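Local coordinates for transcriptional regulator, ROK family (Vibrio cholerae O1 biovar eltor, PDB 1Z05), which probably binds DNA as a zinc-containing transcriptional regulator of carbohydrate metabolism, as a homologue of the Escherichia coli repressor Mlc, at residues 104-117 against 165-177. Residues are numbered along the deposited sequence; the frame is centred on the assembly and turned at random.
Sequences NNLGWQFLSMRLGR and QLDRVTSIAITLP. With SO4 (sulfate ion), chain C; SO4 (sulfate ion), chain D.
In the first five-stranded sheet (order 3-2-1-4-5) of the ROK family's ASKHA fold, strand 108-116 pairs in parallel with strand 168-176, the helix 144-161 lying in the connection between them. Backbone hydrogen bonds run from Arg-168 N to Gly-107 O through to Leu-115 N to Thr-175 O, and a beta bulge at Thr-170 and Ser-171 shifts the register by one. At the bulge Gln-109 O accepts Thr-170 N (2.8 Å). Where the strands begin, the Arg-168 guanidinium, in one of two modelled conformers, lies flat on the Trp-108 indole, planes 23° apart; CZ sits 3.7 Å from the five-membered ring centroid and CD covers the six-membered ring. In this conformer the bend at chi3 (-70°) appears to fold the guanidinium back over the indole, whose NE1 is hydrogen-bonded to His-81 O. The Gln-109 amide grips the incoming loop twice: OE1 takes Asp-167 N (2.7 Å) from above its carbonyl plane, and NE2 gives a nearly straight bond to Gln-165 O. Leu-111 and Ile-172 lie side by side, and Leu-111 and Met-113 pack on helix 144-161. On the other face, a water joins Ser-112 OG, also hydrogen-bonded to Thr-406 O, with Met-113 O and Thr-175 OG1. Beyond it Arg-114, salt-bridged to Asp-217, reaches the chain C sulfate, probably from the crystallisation liquor: Arg-114 NH2 (2.8 Å) and Arg-117 N (2.9 Å) share its O4.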
ATOM      1  N   ASN A 104     -17.276 -26.172  -8.361  1.00 42.41           N
ATOM      2  CA  ASN A 104     -18.357 -26.984  -7.847  1.00 44.77           C
ATOM      3  C   ASN A 104     -18.834 -26.397  -6.517  1.00 44.65           C
ATOM      4  O   ASN A 104     -18.603 -26.979  -5.458  1.00 46.51           O
ATOM      5  CB  ASN A 104     -17.867 -28.428  -7.673  1.00 44.93           C
ATOM      6  CG  ASN A 104     -18.982 -29.395  -7.317  1.00 48.68           C
ATOM      7  OD1 ASN A 104     -20.166 -29.134  -7.560  1.00 51.63           O
ATOM      8  ND2 ASN A 104     -18.604 -30.531  -6.751  1.00 50.46           N
ATOM      9  N   ASN A 105     -19.483 -25.235  -6.586  1.00 43.81           N
ATOM     10  CA  ASN A 105     -19.894 -24.477  -5.394  1.00 43.31           C
ATOM     11  C   ASN A 105     -21.044 -25.075  -4.603  1.00 41.89           C
ATOM     12  O   ASN A 105     -21.148 -24.850  -3.398  1.00 41.77           O
ATOM     13  CB  ASN A 105     -20.253 -23.027  -5.764  1.00 44.79           C
ATOM     14  CG  ASN A 105     -19.022 -22.138  -5.955  1.00 47.13           C
ATOM     15  OD1 ASN A 105     -17.898 -22.536  -5.664  1.00 49.09           O
ATOM     16  ND2 ASN A 105     -19.244 -20.926  -6.441  1.00 50.70           N
ATOM     17  N   LEU A 106     -21.919 -25.812  -5.287  1.00 39.46           N
ATOM     18  CA  LEU A 106     -23.143 -26.312  -4.676  1.00 38.27           C
ATOM     19  C   LEU A 106     -22.829 -27.352  -3.605  1.00 37.22           C
ATOM     20  O   LEU A 106     -22.172 -28.361  -3.880  1.00 36.33           O
ATOM     21  CB  LEU A 106     -24.096 -26.877  -5.744  1.00 38.45           C
ATOM     22  CG  LEU A 106     -25.578 -26.979  -5.379  1.00 38.18           C
ATOM     23  CD1 LEU A 106     -26.194 -25.602  -5.098  1.00 35.67           C
ATOM     24  CD2 LEU A 106     -26.366 -27.696  -6.476  1.00 37.36           C
ATOM     25  N   GLY A 107     -23.280 -27.072  -2.387  1.00 35.84           N
ATOM     26  CA  GLY A 107     -22.989 -27.906  -1.230  1.00 36.61           C
ATOM     27  C   GLY A 107     -21.990 -27.272  -0.285  1.00 37.44           C
ATOM     28  O   GLY A 107     -21.957 -27.602   0.906  1.00 38.24           O
ATOM     29  N   TRP A 108     -21.170 -26.364  -0.813  1.00 36.74           N
ATOM     30  CA  TRP A 108     -20.165 -25.675  -0.010  1.00 36.90           C
ATOM     31  C   TRP A 108     -20.713 -24.360   0.509  1.00 37.44           C
ATOM     32  O   TRP A 108     -21.377 -23.617  -0.221  1.00 37.38           O
ATOM     33  CB  TRP A 108     -18.924 -25.358  -0.837  1.00 36.20           C
ATOM     34  CG  TRP A 108     -18.196 -26.540  -1.367  1.00 38.02           C
ATOM     35  CD1 TRP A 108     -18.116 -26.929  -2.671  1.00 37.56           C
ATOM     36  CD2 TRP A 108     -17.391 -27.457  -0.623  1.00 37.39           C
ATOM     37  NE1 TRP A 108     -17.324 -28.039  -2.785  1.00 38.12           N
ATOM     38  CE2 TRP A 108     -16.862 -28.387  -1.543  1.00 38.26           C
ATOM     39  CE3 TRP A 108     -17.060 -27.581   0.733  1.00 40.09           C
ATOM     40  CZ2 TRP A 108     -16.035 -29.443  -1.152  1.00 38.08           C
ATOM     41  CZ3 TRP A 108     -16.233 -28.638   1.126  1.00 39.28           C
ATOM     42  CH2 TRP A 108     -15.735 -29.556   0.183  1.00 39.07           C
ATOM     43  N   GLN A 109     -20.386 -24.063   1.759  1.00 36.33           N
ATOM     44  CA  GLN A 109     -20.906 -22.897   2.438  1.00 37.44           C
ATOM     45  C   GLN A 109     -19.829 -22.271   3.318  1.00 37.75           C
ATOM     46  O   GLN A 109     -18.761 -22.845   3.518  1.00 39.55           O
ATOM     47  CB  GLN A 109     -22.105 -23.301   3.303  1.00 36.03           C
ATOM     48  CG  GLN A 109     -23.254 -23.971   2.534  1.00 37.32           C
ATOM     49  CD  GLN A 109     -24.297 -24.542   3.454  1.00 37.57           C
ATOM     50  OE1 GLN A 109     -23.993 -24.907   4.580  1.00 40.70           O
ATOM     51  NE2 GLN A 109     -25.538 -24.624   2.979  1.00 39.51           N
ATOM     52  N   PHE A 110     -20.120 -21.085   3.841  1.00 39.06           N
ATOM     53  CA  PHE A 110     -19.306 -20.472   4.884  1.00 37.88           C
ATOM     54  C   PHE A 110     -20.208 -19.589   5.747  1.00 38.97           C
ATOM     55  O   PHE A 110     -21.294 -19.197   5.316  1.00 39.19           O
ATOM     56  CB  PHE A 110     -18.136 -19.664   4.278  1.00 36.84           C
ATOM     57  CG  PHE A 110     -18.560 -18.501   3.400  1.00 37.49           C
ATOM     58  CD1 PHE A 110     -18.800 -17.248   3.952  1.00 36.88           C
ATOM     59  CD2 PHE A 110     -18.687 -18.662   2.020  1.00 34.02           C
ATOM     60  CE1 PHE A 110     -19.180 -16.159   3.153  1.00 34.38           C
ATOM     61  CE2 PHE A 110     -19.045 -17.583   1.205  1.00 38.17           C
ATOM     62  CZ  PHE A 110     -19.301 -16.335   1.770  1.00 37.21           C
ATOM     63  N   LEU A 111     -19.758 -19.302   6.967  1.00 38.52           N
ATOM     64  CA  LEU A 111     -20.403 -18.332   7.829  1.00 40.00           C
ATOM     65  C   LEU A 111     -19.713 -16.991   7.691  1.00 40.49           C
ATOM     66  O   LEU A 111     -18.478 -16.918   7.604  1.00 40.08           O
ATOM     67  CB  LEU A 111     -20.315 -18.755   9.301  1.00 41.82           C
ATOM     68  CG  LEU A 111     -21.132 -19.916   9.851  1.00 45.08           C
ATOM     69  CD1 LEU A 111     -21.032 -19.869  11.380  1.00 50.21           C
ATOM     70  CD2 LEU A 111     -22.580 -19.837   9.414  1.00 52.21           C
ATOM     71  N   SER A 112     -20.511 -15.934   7.639  1.00 40.27           N
ATOM     72  CA  SER A 112     -19.981 -14.578   7.658  1.00 40.94           C
ATOM     73  C   SER A 112     -20.697 -13.872   8.788  1.00 41.39           C
ATOM     74  O   SER A 112     -21.925 -13.935   8.886  1.00 42.22           O
ATOM     75  CB  SER A 112     -20.210 -13.870   6.320  1.00 41.57           C
ATOM     76  OG  SER A 112     -19.581 -12.595   6.305  1.00 43.56           O
ATOM     77  N   MET A 113     -19.919 -13.234   9.659  1.00 40.95           N
ATOM     78  CA  MET A 113     -20.445 -12.563  10.831  1.00 41.10           C
ATOM     79  C   MET A 113     -20.052 -11.094  10.859  1.00 39.66           C
ATOM     80  O   MET A 113     -18.996 -10.705  10.353  1.00 38.76           O
ATOM     81  CB  MET A 113     -19.924 -13.252  12.095  1.00 39.79           C
ATOM     82  CG  MET A 113     -20.347 -14.708  12.212  1.00 42.05           C
ATOM     83  SD  MET A 113     -19.510 -15.567  13.562  1.00 47.09           S
ATOM     84  CE  MET A 113     -20.429 -14.971  14.967  1.00 50.37           C
ATOM     85  N   ARG A 114     -20.911 -10.275  11.445  1.00 40.19           N
ATOM     86  CA  ARG A 114     -20.527  -8.917  11.804  1.00 39.90           C
ATOM     87  C   ARG A 114     -20.738  -8.707  13.295  1.00 40.20           C
ATOM     88  O   ARG A 114     -21.833  -8.961  13.816  1.00 40.14           O
ATOM     89  CB  ARG A 114     -21.318  -7.870  11.013  1.00 39.32           C
ATOM     90  CG  ARG A 114     -21.027  -6.433  11.499  1.00 37.63           C
ATOM     91  CD  ARG A 114     -21.824  -5.362  10.749  1.00 41.16           C
ATOM     92  NE  ARG A 114     -21.689  -4.074  11.430  1.00 42.30           N
ATOM     93  CZ  ARG A 114     -20.657  -3.250  11.272  1.00 43.05           C
ATOM     94  NH1 ARG A 114     -19.669  -3.565  10.429  1.00 41.35           N
ATOM     95  NH2 ARG A 114     -20.603  -2.119  11.969  1.00 39.26           N
ATOM     96  N   LEU A 115     -19.688  -8.251  13.974  1.00 39.90           N
ATOM     97  CA  LEU A 115     -19.819  -7.735  15.328  1.00 39.93           C
ATOM     98  C   LEU A 115     -20.020  -6.231  15.225  1.00 39.76           C
ATOM     99  O   LEU A 115     -19.065  -5.482  15.003  1.00 38.72           O
ATOM    100  CB  LEU A 115     -18.587  -8.079  16.185  1.00 40.20           C
ATOM    101  CG  LEU A 115     -18.658  -7.726  17.682  1.00 41.64           C
ATOM    102  CD1 LEU A 115     -19.882  -8.355  18.354  1.00 40.92           C
ATOM    103  CD2 LEU A 115     -17.385  -8.137  18.420  1.00 40.54           C
ATOM    104  N   GLY A 116     -21.274  -5.800  15.355  1.00 38.82           N
ATOM    105  CA  GLY A 116     -21.621  -4.388  15.273  1.00 37.68           C
ATOM    106  C   GLY A 116     -21.813  -3.799  16.655  1.00 37.83           C
ATOM    107  O   GLY A 116     -21.601  -4.483  17.658  1.00 36.96           O
ATOM    108  N   ARG A 117     -22.225  -2.533  16.710  1.00 36.50           N
ATOM    109  CA  ARG A 117     -22.409  -1.836  17.984  1.00 36.60           C
ATOM    110  C   ARG A 117     -23.678  -2.299  18.688  1.00 36.77           C
ATOM    111  O   ARG A 117     -24.781  -1.844  18.376  1.00 36.39           O
ATOM    112  CB  ARG A 117     -22.415  -0.318  17.780  1.00 36.21           C
ATOM    113  CG  ARG A 117     -21.088   0.230  17.258  1.00 38.45           C
ATOM    114  CD  ARG A 117     -21.259   1.611  16.644  1.00 38.86           C
ATOM    115  NE  ARG A 117     -19.978   2.283  16.411  1.00 42.63           N
ATOM    116  CZ  ARG A 117     -19.211   2.110  15.337  1.00 45.36           C
ATOM    117  NH1 ARG A 117     -19.577   1.272  14.367  1.00 46.65           N
ATOM    118  NH2 ARG A 117     -18.072   2.785  15.229  1.00 46.07           N
ATOM    119  N   GLN A 165     -30.182 -26.994   7.303  1.00 41.88           N
ATOM    120  CA  GLN A 165     -29.812 -26.119   6.193  1.00 42.87           C
ATOM    121  C   GLN A 165     -28.306 -25.999   6.026  1.00 42.99           C
ATOM    122  O   GLN A 165     -27.830 -25.469   5.017  1.00 43.15           O
ATOM    123  CB  GLN A 165     -30.421 -24.731   6.393  1.00 42.22           C
ATOM    124  CG  GLN A 165     -31.909 -24.686   6.111  1.00 46.35           C
ATOM    125  CD  GLN A 165     -32.652 -23.708   6.995  1.00 48.30           C
ATOM    126  OE1 GLN A 165     -33.131 -22.678   6.526  1.00 50.85           O
ATOM    127  NE2 GLN A 165     -32.758 -24.029   8.282  1.00 50.05           N
ATOM    128  N   LEU A 166     -27.557 -26.469   7.022  1.00 41.84           N
ATOM    129  CA  LEU A 166     -26.097 -26.431   6.954  1.00 41.86           C
ATOM    130  C   LEU A 166     -25.594 -27.644   6.198  1.00 42.94           C
ATOM    131  O   LEU A 166     -26.098 -28.748   6.377  1.00 42.29           O
ATOM    132  CB  LEU A 166     -25.488 -26.388   8.358  1.00 41.44           C
ATOM    133  CG  LEU A 166     -25.687 -25.065   9.092  1.00 42.60           C
ATOM    134  CD1 LEU A 166     -25.634 -25.262  10.577  1.00 46.65           C
ATOM    135  CD2 LEU A 166     -24.655 -24.038   8.662  1.00 45.02           C
ATOM    136  N   ASP A 167     -24.606 -27.433   5.343  1.00 42.31           N
ATOM    137  CA  ASP A 167     -24.050 -28.525   4.561  1.00 43.73           C
ATOM    138  C   ASP A 167     -22.548 -28.571   4.869  1.00 42.82           C
ATOM    139  O   ASP A 167     -22.163 -28.852   6.009  1.00 43.26           O
ATOM    140  CB  ASP A 167     -24.371 -28.333   3.066  1.00 43.28           C
ATOM    141  CG  ASP A 167     -24.179 -29.609   2.244  1.00 49.27           C
ATOM    142  OD1 ASP A 167     -23.687 -30.634   2.781  1.00 53.61           O
ATOM    143  OD2 ASP A 167     -24.530 -29.588   1.042  1.00 56.21           O
ATOM    144  N   ARG A 168     -21.721 -28.269   3.874  0.50 42.05           N
ATOM    145  CA  ARG A 168     -20.271 -28.288   4.029  0.50 41.93           C
ATOM    146  C   ARG A 168     -19.754 -26.880   4.324  0.50 40.64           C
ATOM    147  O   ARG A 168     -19.443 -26.120   3.410  0.50 40.26           O
ATOM    148  CB  ARG A 168     -19.603 -28.864   2.774  0.50 41.60           C
ATOM    149  CG  ARG A 168     -20.197 -30.189   2.291  0.50 42.19           C
ATOM    150  CD  ARG A 168     -19.512 -30.706   1.029  0.50 43.77           C
ATOM    151  NE  ARG A 168     -19.810 -29.900  -0.157  0.50 46.28           N
ATOM    152  CZ  ARG A 168     -19.809 -30.362  -1.405  0.50 46.16           C
ATOM    153  NH1 ARG A 168     -20.090 -29.546  -2.410  0.50 46.62           N
ATOM    154  NH2 ARG A 168     -19.537 -31.640  -1.652  0.50 49.22           N
ATOM    155  N   VAL A 169     -19.685 -26.539   5.609  1.00 40.24           N
ATOM    156  CA  VAL A 169     -19.226 -25.212   6.038  1.00 40.04           C
ATOM    157  C   VAL A 169     -17.701 -25.205   6.060  1.00 39.46           C
ATOM    158  O   VAL A 169     -17.081 -25.972   6.791  1.00 40.02           O
ATOM    159  CB  VAL A 169     -19.783 -24.849   7.430  1.00 41.24           C
ATOM    160  CG1 VAL A 169     -19.473 -23.380   7.768  1.00 41.60           C
ATOM    161  CG2 VAL A 169     -21.291 -25.120   7.490  1.00 37.78           C
ATOM    162  N   THR A 170     -17.097 -24.343   5.255  1.00 37.87           N
ATOM    163  CA  THR A 170     -15.651 -24.407   5.035  1.00 36.59           C
ATOM    164  C   THR A 170     -14.855 -23.486   5.942  1.00 36.30           C
ATOM    165  O   THR A 170     -13.659 -23.697   6.157  1.00 37.23           O
ATOM    166  CB  THR A 170     -15.316 -23.993   3.608  1.00 36.02           C
ATOM    167  OG1 THR A 170     -15.769 -22.654   3.409  1.00 35.39           O
ATOM    168  CG2 THR A 170     -16.000 -24.909   2.603  1.00 38.24           C
ATOM    169  N   SER A 171     -15.507 -22.447   6.446  1.00 36.53           N
ATOM    170  CA  SER A 171     -14.801 -21.325   7.067  1.00 38.83           C
ATOM    171  C   SER A 171     -15.774 -20.344   7.707  1.00 38.89           C
ATOM    172  O   SER A 171     -16.985 -20.405   7.468  1.00 40.51           O
ATOM    173  CB  SER A 171     -13.973 -20.581   6.005  1.00 38.69           C
ATOM    174  OG  SER A 171     -14.803 -20.196   4.919  1.00 39.59           O
ATOM    175  N   ILE A 172     -15.220 -19.430   8.501  1.00 39.12           N
ATOM    176  CA  ILE A 172     -15.964 -18.359   9.139  1.00 39.09           C
ATOM    177  C   ILE A 172     -15.227 -17.044   8.895  1.00 39.52           C
ATOM    178  O   ILE A 172     -14.019 -16.950   9.108  1.00 39.85           O
ATOM    179  CB  ILE A 172     -16.133 -18.606  10.667  1.00 38.47           C
ATOM    180  CG1 ILE A 172     -17.048 -19.813  10.913  1.00 40.90           C
ATOM    181  CG2 ILE A 172     -16.690 -17.359  11.373  1.00 39.32           C
ATOM    182  CD1 ILE A 172     -17.046 -20.363  12.334  1.00 39.25           C
ATOM    183  N   ALA A 173     -15.961 -16.046   8.417  1.00 38.56           N
ATOM    184  CA  ALA A 173     -15.446 -14.691   8.309  1.00 39.28           C
ATOM    185  C   ALA A 173     -16.164 -13.802   9.319  1.00 39.55           C
ATOM    186  O   ALA A 173     -17.365 -13.956   9.551  1.00 39.72           O
ATOM    187  CB  ALA A 173     -15.623 -14.171   6.875  1.00 38.40           C
ATOM    188  N   ILE A 174     -15.417 -12.899   9.948  1.00 40.23           N
ATOM    189  CA  ILE A 174     -16.001 -11.931  10.873  1.00 39.15           C
ATOM    190  C   ILE A 174     -15.386 -10.552  10.646  1.00 38.95           C
ATOM    191  O   ILE A 174     -14.161 -10.412  10.571  1.00 39.37           O
ATOM    192  CB  ILE A 174     -15.945 -12.408  12.372  1.00 39.16           C
ATOM    193  CG1 ILE A 174     -16.597 -11.384  13.319  1.00 38.82           C
ATOM    194  CG2 ILE A 174     -14.523 -12.789  12.822  1.00 39.36           C
ATOM    195  CD1 ILE A 174     -17.183 -12.022  14.599  1.00 40.86           C
ATOM    196  N   THR A 175     -16.252  -9.553  10.488  1.00 37.70           N
ATOM    197  CA  THR A 175     -15.817  -8.180  10.258  1.00 38.63           C
ATOM    198  C   THR A 175     -16.393  -7.312  11.360  1.00 38.16           C
ATOM    199  O   THR A 175     -17.422  -7.650  11.956  1.00 39.23           O
ATOM    200  CB  THR A 175     -16.245  -7.659   8.858  1.00 38.90           C
ATOM    201  OG1 THR A 175     -17.666  -7.807   8.709  1.00 42.93           O
ATOM    202  CG2 THR A 175     -15.542  -8.459   7.758  1.00 39.07           C
ATOM    203  N   LEU A 176     -15.702  -6.216  11.660  1.00 37.97           N
ATOM    204  CA  LEU A 176     -16.056  -5.369  12.786  1.00 38.02           C
ATOM    205  C   LEU A 176     -15.301  -4.049  12.677  1.00 37.65           C
ATOM    206  O   LEU A 176     -14.232  -3.999  12.071  1.00 37.95           O
ATOM    207  CB  LEU A 176     -15.693  -6.057  14.121  1.00 38.24           C
ATOM    208  CG  LEU A 176     -14.226  -6.447  14.372  1.00 42.41           C
ATOM    209  CD1 LEU A 176     -13.933  -6.432  15.844  1.00 48.80           C
ATOM    210  CD2 LEU A 176     -13.911  -7.819  13.800  1.00 47.35           C
ATOM    211  N   PRO A 177     -15.851  -2.977  13.264  1.00 37.81           N
ATOM    212  CA  PRO A 177     -15.087  -1.717  13.337  1.00 39.21           C
ATOM    213  C   PRO A 177     -13.914  -1.867  14.318  1.00 39.61           C
ATOM    214  O   PRO A 177     -13.921  -2.781  15.143  1.00 39.61           O
ATOM    215  CB  PRO A 177     -16.111  -0.720  13.882  1.00 39.36           C
ATOM    216  CG  PRO A 177     -17.093  -1.577  14.666  1.00 38.57           C
ATOM    217  CD  PRO A 177     -17.185  -2.865  13.886  1.00 36.91           C
TER
HETATM  218  S   SO4 C 407     -23.269  -0.266  13.604  1.00 38.82           S
HETATM  219  O1  SO4 C 407     -24.060  -0.784  12.494  1.00 37.36           O
HETATM  220  O2  SO4 C 407     -22.509   0.904  13.194  1.00 37.79           O
HETATM  221  O3  SO4 C 407     -24.211   0.089  14.665  1.00 42.30           O
HETATM  222  O4  SO4 C 407     -22.332  -1.286  14.065  1.00 39.54           O
HETATM  223  S   SO4 D 408     -17.855   3.414  11.477  1.00 63.40           S
HETATM  224  O1  SO4 D 408     -17.840   2.499  10.338  1.00 64.30           O
HETATM  225  O2  SO4 D 408     -17.656   4.778  11.006  1.00 60.92           O
HETATM  226  O3  SO4 D 408     -19.148   3.321  12.144  1.00 66.95           O
HETATM  227  O4  SO4 D 408     -16.808   3.053  12.427  1.00 62.70           O
HETATM  228  O   HOH W   1     -18.949  -9.798   7.400  1.00 29.09           O
HETATM  229  O   HOH W   2     -19.455  -5.746   8.273  1.00 28.40           O